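Putative DNA-binding protein (Salmonella typhimurium, PDB 2NMU) is an uncharacterised protein of the plant and prokaryote conserved (PPC) family that may bind DNA. Local coordinates at residues W48-T53 against E119-E124; T75-S80 against A95-Y100. All coordinates share one frame; numbering follows the deposited sequence.

Interaction 1. Residues W48-T53 against E119-E124; sequences WIAGCT and ELVIGE
W48 lays its indole across G123: CA of G123 sits over one face of the six-membered ring, 4.0 Å from its centroid, a CH-pi contact displaced toward the rim. The ring reaches this place because CG stands between the backbone N and the carbonyl carbon (chi1 88°), which folds the indole back over the partner strand. The same two residues form a hydrogen-bonded antiparallel pair, W48 N giving to G123 O and G123 N to W48 O. On the side of the sheet bearing I49 and C52, apolar branches meet. I49 CD1 lies 4.1 Å from I122 CG1, while its other branch, CG2, approaches L120 CD2; both pairs of side chains run at a slant to one another. L120 CD2 also reaches C52 SG at 3.5 Å, and L35 and F38 of helix 31-42 cover this face. At the far end T53 and E119 lie side by side and point the same way, T53 CG2 3.7 Å from E119 CB. The extended E119 carries its carboxylate past T53 to the second subunit, where OE2 forms a salt bridge with R132 and a hydrogen bond with H91, and OE1 binds T84. Midway, V121 O takes two N-H groups, a bond of 2.9 Å from A50 N and a weak one of 3.2 Å from G51 N. A50 turns its CB toward the partner strand, and its O accepts a hydrogen bond from W48 NE1 of the second subunit, which places the bulge at a subunit boundary; W48 NE1 of this chain makes the same bond to A50 O of the third subunit. Two residues facing one, with A50 near helical backbone angles (-86°/-20°), make a classic beta bulge, here within the twisted antiparallel sheet of the PPC domain.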
loop_
_atom_site.group_PDB
_atom_site.type_symbol
_atom_site.label_atom_id
_atom_site.label_comp_id
_atom_site.label_asym_id
_atom_site.label_seq_id
_atom_site.Cartn_x
_atom_site.Cartn_y
_atom_site.Cartn_z
ATOM N N TRP A 48 4.409 -5.172 -9.735
ATOM C CA TRP A 48 4.303 -4.963 -8.296
ATOM C C TRP A 48 2.834 -4.825 -7.939
ATOM O O TRP A 48 2.007 -4.507 -8.794
ATOM C CB TRP A 48 5.091 -3.714 -7.864
ATOM C CG TRP A 48 4.345 -2.402 -7.911
ATOM C CD1 TRP A 48 3.704 -1.784 -6.871
ATOM C CD2 TRP A 48 4.203 -1.533 -9.042
ATOM N NE1 TRP A 48 3.175 -0.585 -7.283
ATOM C CE2 TRP A 48 3.464 -0.404 -8.610
ATOM C CE3 TRP A 48 4.627 -1.596 -10.378
ATOM C CZ2 TRP A 48 3.139 0.658 -9.466
ATOM C CZ3 TRP A 48 4.305 -0.540 -11.232
ATOM C CH2 TRP A 48 3.565 0.575 -10.768
ATOM N N ILE A 49 2.495 -5.089 -6.684
ATOM C CA ILE A 49 1.104 -4.962 -6.263
ATOM C C ILE A 49 0.850 -3.491 -5.959
ATOM O O ILE A 49 1.364 -2.949 -4.977
ATOM C CB ILE A 49 0.816 -5.800 -5.005
ATOM C CG1 ILE A 49 1.318 -7.234 -5.209
ATOM C CG2 ILE A 49 -0.694 -5.808 -4.727
ATOM C CD1 ILE A 49 0.655 -7.961 -6.360
ATOM N N ALA A 50 0.060 -2.843 -6.807
ATOM C CA ALA A 50 -0.237 -1.427 -6.632
ATOM C C ALA A 50 -1.416 -1.184 -5.697
ATOM O O ALA A 50 -1.567 -0.092 -5.157
ATOM C CB ALA A 50 -0.501 -0.781 -7.989
ATOM N N GLY A 51 -2.250 -2.201 -5.510
ATOM C CA GLY A 51 -3.403 -2.060 -4.635
ATOM C C GLY A 51 -4.042 -3.410 -4.383
ATOM O O GLY A 51 -4.053 -4.255 -5.270
ATOM N N CYS A 52 -4.577 -3.624 -3.186
ATOM C CA CYS A 52 -5.193 -4.912 -2.874
ATOM C C CYS A 52 -6.123 -4.852 -1.675
ATOM O O CYS A 52 -5.833 -4.186 -0.684
ATOM C CB CYS A 52 -4.098 -5.953 -2.605
ATOM S SG CYS A 52 -4.679 -7.616 -2.137
ATOM N N THR A 53 -7.245 -5.556 -1.776
ATOM C CA THR A 53 -8.211 -5.624 -0.692
ATOM C C THR A 53 -8.966 -6.941 -0.832
ATOM O O THR A 53 -9.153 -7.434 -1.942
ATOM C CB THR A 53 -9.214 -4.446 -0.738
ATOM O OG1 THR A 53 -10.052 -4.494 0.419
ATOM C CG2 THR A 53 -10.086 -4.518 -1.978
ATOM N N GLU A 119 -9.323 -8.458 -4.442
ATOM C CA GLU A 119 -9.288 -7.485 -5.524
ATOM C C GLU A 119 -7.868 -6.965 -5.616
ATOM O O GLU A 119 -7.276 -6.583 -4.607
ATOM C CB GLU A 119 -10.252 -6.340 -5.225
ATOM C CG GLU A 119 -11.708 -6.765 -5.227
ATOM C CD GLU A 119 -12.634 -5.699 -4.680
ATOM O OE1 GLU A 119 -12.380 -4.500 -4.925
ATOM O OE2 GLU A 119 -13.627 -6.062 -4.014
ATOM N N LEU A 120 -7.330 -6.944 -6.826
ATOM C CA LEU A 120 -5.960 -6.511 -7.029
ATOM C C LEU A 120 -5.763 -5.586 -8.212
ATOM O O LEU A 120 -6.431 -5.715 -9.234
ATOM C CB LEU A 120 -5.063 -7.729 -7.260
ATOM C CG LEU A 120 -4.873 -8.785 -6.173
ATOM C CD1 LEU A 120 -4.791 -10.165 -6.807
ATOM C CD2 LEU A 120 -3.610 -8.471 -5.392
ATOM N N VAL A 121 -4.838 -4.647 -8.057
ATOM C CA VAL A 121 -4.468 -3.765 -9.150
ATOM C C VAL A 121 -2.973 -4.027 -9.223
ATOM O O VAL A 121 -2.241 -3.765 -8.270
ATOM C CB VAL A 121 -4.723 -2.283 -8.840
ATOM C CG1 VAL A 121 -4.190 -1.419 -9.983
ATOM C CG2 VAL A 121 -6.217 -2.042 -8.663
ATOM N N ILE A 122 -2.527 -4.582 -10.342
ATOM C CA ILE A 122 -1.124 -4.904 -10.510
ATOM C C ILE A 122 -0.497 -4.010 -11.563
ATOM O O ILE A 122 -1.066 -3.801 -12.630
ATOM C CB ILE A 122 -0.957 -6.383 -10.914
ATOM C CG1 ILE A 122 -1.471 -7.280 -9.782
ATOM C CG2 ILE A 122 0.504 -6.687 -11.227
ATOM C CD1 ILE A 122 -1.532 -8.756 -10.135
ATOM N N GLY A 123 0.666 -3.464 -11.238
ATOM C CA GLY A 123 1.367 -2.613 -12.177
ATOM C C GLY A 123 2.511 -3.376 -12.815
ATOM O O GLY A 123 3.110 -4.245 -12.186
ATOM N N GLU A 124 2.788 -3.064 -14.077
ATOM C CA GLU A 124 3.879 -3.678 -14.833
ATOM C C GLU A 124 4.696 -2.508 -15.395
ATOM O O GLU A 124 4.128 -1.533 -15.877
ATOM C CB GLU A 124 3.326 -4.536 -15.978
ATOM C CG GLU A 124 4.346 -4.851 -17.073
ATOM C CD GLU A 124 5.359 -5.910 -16.674
ATOM O OE1 GLU A 124 5.565 -6.129 -15.463
ATOM O OE2 GLU A 124 5.967 -6.520 -17.582
#

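Interaction 2. Residues T75-S80 against A95-Y100; sequences TFEVIS and AVSDPY
I79 reaches along the partner strand and sets its CD1 3.3 Å from S97 OG, with CG1 close to S97 CB. CG1 lies anti to the carbonyl carbon (chi1 -63°), and the second torsion bends the tip back along the chain toward S97. This is the tight end of the contact. A95 O receives I79 N at 2.9 Å and, more weakly, S80 N at 3.4 Å; A95 N returns a bond to S80 O. S80 OG stands 3.3 Å from A95 CB, and M103 packs against I79, A95 and S97. Neighbouring subunits close on the same region: I79 touches A95 of the second subunit, and S80 and A95 touch I79 of the third. Further along, E77 and S97 exchange two backbone hydrogen bonds, while E77 bends its chain at chi2 and carries its carboxylate away to a salt bridge with R115. On the face of F76 and V96, the ring and the valine meet at a slant, F76 CD1 3.8 Å from V96 CG2, and S97 O comes near the ring plane at its edge. Beyond S97 the pairing stops and the contact loosens: T75, D98 and P99 are partly exposed, although G65 and Q66 of the second subunit pack on T75 and P99. D98 approaches F76 CE1 with its CB, at 4.2 Å, and its carboxylate leads away from the partner strand. P99 CD rests 3.3 Å from T75 O, a buried carbonyl with no hydrogen-bonding partner in the model. D98 OD1 accepts Y100 N from above its carboxylate plane, forming an Asx turn as the strand ends. The arrangement is the open end of an antiparallel beta hairpin, strands 75-86 and 89-97, with a classic beta bulge at I79 and S80 where the three subunits meet.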
loop_
_atom_site.group_PDB
_atom_site.type_symbol
_atom_site.label_atom_id
_atom_site.label_comp_id
_atom_site.label_asym_id
_atom_site.label_seq_id
_atom_site.Cartn_x
_atom_site.Cartn_y
_atom_site.Cartn_z
ATOM N N THR A 75 -10.971 -16.502 9.926
ATOM C CA THR A 75 -11.688 -15.472 9.187
ATOM C C THR A 75 -10.790 -14.247 9.206
ATOM O O THR A 75 -10.674 -13.572 10.227
ATOM C CB THR A 75 -13.031 -15.146 9.869
ATOM O OG1 THR A 75 -13.801 -16.349 9.980
ATOM C CG2 THR A 75 -13.817 -14.124 9.056
ATOM N N PHE A 76 -10.161 -13.963 8.073
ATOM C CA PHE A 76 -9.225 -12.849 7.975
ATOM C C PHE A 76 -9.527 -11.854 6.862
ATOM O O PHE A 76 -10.053 -12.216 5.808
ATOM C CB PHE A 76 -7.813 -13.386 7.730
ATOM C CG PHE A 76 -7.274 -14.245 8.836
ATOM C CD1 PHE A 76 -6.736 -13.672 9.980
ATOM C CD2 PHE A 76 -7.272 -15.633 8.720
ATOM C CE1 PHE A 76 -6.197 -14.467 10.993
ATOM C CE2 PHE A 76 -6.736 -16.436 9.726
ATOM C CZ PHE A 76 -6.197 -15.851 10.865
ATOM N N GLU A 77 -9.186 -10.595 7.106
ATOM C CA GLU A 77 -9.344 -9.549 6.105
ATOM C C GLU A 77 -7.921 -9.223 5.674
ATOM O O GLU A 77 -7.010 -9.202 6.505
ATOM C CB GLU A 77 -9.974 -8.284 6.703
ATOM C CG GLU A 77 -11.441 -8.411 7.083
ATOM C CD GLU A 77 -12.344 -8.538 5.877
ATOM O OE1 GLU A 77 -12.531 -7.534 5.156
ATOM O OE2 GLU A 77 -12.866 -9.645 5.641
ATOM N N VAL A 78 -7.718 -9.005 4.382
ATOM C CA VAL A 78 -6.398 -8.632 3.897
ATOM C C VAL A 78 -6.308 -7.121 4.062
ATOM O O VAL A 78 -7.060 -6.381 3.436
ATOM C CB VAL A 78 -6.211 -8.974 2.413
ATOM C CG1 VAL A 78 -4.909 -8.360 1.898
ATOM C CG2 VAL A 78 -6.196 -10.479 2.236
ATOM N N ILE A 79 -5.403 -6.670 4.919
ATOM C CA ILE A 79 -5.236 -5.240 5.158
ATOM C C ILE A 79 -4.277 -4.660 4.131
ATOM O O ILE A 79 -4.494 -3.570 3.606
ATOM C CB ILE A 79 -4.709 -4.991 6.582
ATOM C CG1 ILE A 79 -5.742 -5.500 7.592
ATOM C CG2 ILE A 79 -4.414 -3.510 6.790
ATOM C CD1 ILE A 79 -7.141 -4.924 7.398
ATOM N N SER A 80 -3.206 -5.394 3.850
ATOM C CA SER A 80 -2.246 -4.960 2.849
ATOM C C SER A 80 -1.474 -6.144 2.279
ATOM O O SER A 80 -1.165 -7.105 2.978
ATOM C CB SER A 80 -1.273 -3.925 3.429
ATOM O OG SER A 80 -0.481 -4.468 4.463
ATOM N N ALA A 95 -0.403 -8.588 5.390
ATOM C CA ALA A 95 -0.863 -8.196 6.718
ATOM C C ALA A 95 -2.354 -8.520 6.750
ATOM O O ALA A 95 -3.098 -8.143 5.836
ATOM C CB ALA A 95 -0.645 -6.707 6.942
ATOM N N VAL A 96 -2.792 -9.242 7.777
ATOM C CA VAL A 96 -4.206 -9.592 7.893
ATOM C C VAL A 96 -4.738 -9.218 9.268
ATOM O O VAL A 96 -3.968 -9.095 10.218
ATOM C CB VAL A 96 -4.448 -11.109 7.677
ATOM C CG1 VAL A 96 -4.085 -11.502 6.254
ATOM C CG2 VAL A 96 -3.637 -11.919 8.676
ATOM N N SER A 97 -6.053 -9.028 9.359
ATOM C CA SER A 97 -6.714 -8.688 10.620
ATOM C C SER A 97 -7.799 -9.729 10.880
ATOM O O SER A 97 -8.444 -10.199 9.937
ATOM C CB SER A 97 -7.336 -7.285 10.551
ATOM O OG SER A 97 -8.336 -7.186 9.547
ATOM N N ASP A 98 -7.994 -10.096 12.146
ATOM C CA ASP A 98 -9.001 -11.100 12.490
ATOM C C ASP A 98 -10.330 -10.477 12.946
ATOM O O ASP A 98 -10.485 -9.251 12.934
ATOM C CB ASP A 98 -8.454 -12.079 13.545
ATOM C CG ASP A 98 -8.219 -11.436 14.901
ATOM O OD1 ASP A 98 -8.772 -10.354 15.166
ATOM O OD2 ASP A 98 -7.486 -12.045 15.713
ATOM N N PRO A 99 -11.312 -11.309 13.346
ATOM C CA PRO A 99 -12.611 -10.783 13.779
ATOM C C PRO A 99 -12.602 -9.829 14.966
ATOM O O PRO A 99 -13.641 -9.273 15.322
ATOM C CB PRO A 99 -13.417 -12.051 14.070
ATOM C CG PRO A 99 -12.819 -13.058 13.152
ATOM C CD PRO A 99 -11.343 -12.781 13.315
ATOM N N TYR A 100 -11.440 -9.630 15.574
ATOM C CA TYR A 100 -11.355 -8.749 16.728
ATOM C C TYR A 100 -10.390 -7.583 16.505
ATOM O O TYR A 100 -9.989 -6.896 17.449
ATOM C CB TYR A 100 -10.974 -9.583 17.951
ATOM C CG TYR A 100 -11.919 -10.750 18.112
ATOM C CD1 TYR A 100 -13.252 -10.545 18.456
ATOM C CD2 TYR A 100 -11.514 -12.047 17.812
ATOM C CE1 TYR A 100 -14.168 -11.605 18.486
ATOM C CE2 TYR A 100 -12.419 -13.117 17.838
ATOM C CZ TYR A 100 -13.742 -12.886 18.171
ATOM O OH TYR A 100 -14.646 -13.926 18.168
#

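Overall arrangement
Both contacts belong to one antiparallel sheet, in which strand 47-56 of interaction 1 is the direct neighbour of strand 75-86 of interaction 2. Their centres lie about 18 Å apart, yet they touch where C52 SG meets V78 CG1 at 4.1 Å. Along the chain, interaction 2 is nested inside the loop that interaction 1 closes: interaction 2 joins the two strands of a hairpin, whereas interaction 1 pairs segments 66 residues apart. Each contains a classic bulge, and each meets both other subunits of the trimer. H93 of the second subunit ties them further, packing on T53 and E77 and binding V78 O.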